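Local coordinates for protein serine protease (Arthrobacter nicotinovorans, PDB 3WY8) that cleaves peptide bonds as a trypsin-like serine protease with keratinolytic activity, probably through a serine nucleophile, at residues S36-A41 against A96-L101. Residues are numbered along the deposited sequence; the frame is centred on the assembly and turned at random.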
loop_
_atom_site.group_PDB
_atom_site.type_symbol
_atom_site.label_atom_id
_atom_site.label_comp_id
_atom_site.label_asym_id
_atom_site.label_seq_id
_atom_site.Cartn_x
_atom_site.Cartn_y
_atom_site.Cartn_z
ATOM N N SER A 36 11.733 9.736 -0.037
ATOM C CA SER A 36 10.639 10.072 -0.946
ATOM C C SER A 36 9.806 8.866 -1.371
ATOM O O SER A 36 8.959 8.978 -2.266
ATOM C CB SER A 36 11.207 10.743 -2.202
ATOM O OG SER A 36 11.868 11.950 -1.877
ATOM N N THR A 37 10.041 7.719 -0.737
ATOM C CA THR A 37 9.456 6.463 -1.205
ATOM C C THR A 37 8.151 6.119 -0.495
ATOM O O THR A 37 8.040 6.245 0.726
ATOM C CB THR A 37 10.475 5.300 -1.118
ATOM O OG1 THR A 37 11.658 5.666 -1.840
ATOM C CG2 THR A 37 9.915 4.012 -1.726
ATOM N N VAL A 38 7.174 5.694 -1.297
ATOM C CA VAL A 38 5.838 5.326 -0.830
ATOM C C VAL A 38 5.546 3.900 -1.274
ATOM O O VAL A 38 5.657 3.573 -2.455
ATOM C CB VAL A 38 4.752 6.282 -1.400
ATOM C CG1 VAL A 38 3.339 5.749 -1.119
ATOM C CG2 VAL A 38 4.916 7.682 -0.820
ATOM N N SER A 39 5.174 3.047 -0.324
ATOM C CA SER A 39 4.785 1.682 -0.646
ATOM C C SER A 39 3.292 1.613 -0.969
ATOM O O SER A 39 2.484 2.329 -0.375
ATOM C CB SER A 39 5.084 0.767 0.531
ATOM O OG SER A 39 4.320 1.178 1.647
ATOM N N THR A 40 2.939 0.735 -1.902
ATOM C CA THR A 40 1.546 0.528 -2.305
ATOM C C THR A 40 1.433 -0.806 -3.053
ATOM O O THR A 40 2.401 -1.570 -3.092
ATOM C CB THR A 40 0.995 1.744 -3.122
ATOM O OG1 THR A 40 -0.429 1.643 -3.260
ATOM C CG2 THR A 40 1.652 1.855 -4.504
ATOM N N ALA A 41 0.262 -1.098 -3.615
ATOM C CA ALA A 41 0.085 -2.304 -4.428
ATOM C C ALA A 41 0.535 -2.030 -5.853
ATOM O O ALA A 41 0.464 -0.896 -6.315
ATOM C CB ALA A 41 -1.368 -2.746 -4.421
ATOM N N ALA A 96 6.354 4.010 -5.145
ATOM C CA ALA A 96 6.359 5.271 -5.852
ATOM C C ALA A 96 7.414 6.167 -5.220
ATOM O O ALA A 96 7.607 6.144 -4.003
ATOM C CB ALA A 96 4.987 5.902 -5.773
ATOM N N VAL A 97 8.105 6.947 -6.049
ATOM C CA VAL A 97 9.067 7.930 -5.557
ATOM C C VAL A 97 8.515 9.322 -5.836
ATOM O O VAL A 97 8.206 9.659 -6.978
ATOM C CB VAL A 97 10.466 7.744 -6.182
ATOM C CG1 VAL A 97 11.432 8.812 -5.672
ATOM C CG2 VAL A 97 10.996 6.364 -5.850
ATOM N N MET A 98 8.378 10.112 -4.775
ATOM C CA MET A 98 7.646 11.374 -4.842
ATOM C C MET A 98 8.562 12.548 -5.139
ATOM O O MET A 98 9.712 12.576 -4.693
ATOM C CB MET A 98 6.893 11.622 -3.527
ATOM C CG MET A 98 6.013 10.463 -3.052
ATOM S SD MET A 98 4.713 9.987 -4.225
ATOM C CE MET A 98 5.469 8.710 -5.151
ATOM N N ASN A 99 8.051 13.509 -5.905
ATOM C CA ASN A 99 8.692 14.812 -6.051
ATOM C C ASN A 99 8.770 15.508 -4.700
ATOM O O ASN A 99 7.998 15.202 -3.789
ATOM C CB ASN A 99 7.878 15.702 -6.998
ATOM C CG ASN A 99 8.022 15.308 -8.450
ATOM O OD1 ASN A 99 9.127 15.267 -8.992
ATOM N ND2 ASN A 99 6.897 15.043 -9.101
ATOM N N THR A 100 9.702 16.450 -4.568
ATOM C CA THR A 100 9.701 17.341 -3.419
ATOM C C THR A 100 8.473 18.250 -3.481
ATOM O O THR A 100 7.969 18.556 -4.566
ATOM C CB THR A 100 10.984 18.200 -3.339
ATOM O OG1 THR A 100 11.229 18.821 -4.607
ATOM C CG2 THR A 100 12.180 17.337 -2.954
ATOM N N LEU A 101 7.982 18.649 -2.313
ATOM C CA LEU A 101 6.885 19.605 -2.219
ATOM C C LEU A 101 7.348 20.787 -1.380
ATOM O O LEU A 101 7.741 20.617 -0.224
ATOM C CB LEU A 101 5.640 18.957 -1.603
ATOM C CG LEU A 101 4.361 19.801 -1.530
ATOM C CD1 LEU A 101 3.756 20.021 -2.917
ATOM C CD2 LEU A 101 3.347 19.142 -0.602
HETATM O O HOH W 1 9.704 13.779 -1.586
HETATM O O HOH W 2 12.264 13.038 -4.734
#
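M98 packs across V38, at about a right angle, on the face of the sheet that carries V38 and A96. M98 CB sits 3.6 Å from S36 O. M98 CG comes nearer that oxygen and also meets V38 CG2 at 3.7 Å. CG is anti to its own carbonyl carbon (chi1 -52°), which sets it beside S36 O and V38. Bends at chi2 and chi3 then bring the tip back along the strand. M98 SD passes V38 CG2 at 4.1 Å; the modelled place of CE is doubtful. F56 and L106 also touch M98, and L106 and F58 touch V38. The strands 37-40 and 94-98 are neighbours in the closed six-stranded antiparallel barrel, the N-terminal one of the two barrels of the trypsin-like fold. V38 and A96 form a hydrogen-bonded pair: V38 N donates to A96 O, and A96 N to V38 O, both at 2.8 Å. M98 N donates to S36 O, tilted 22° from the carbonyl plane. T37 and V97, a non-hydrogen-bonded pair, face the other side of the sheet, where T37 OG1 passes V97 CG2 at 4.1 Å and bonds to N34. At the end of the pairing, two waters donate to S36 OG, which also hydrogen-bonds N34 O. One reaches N99 O, the other M98 O.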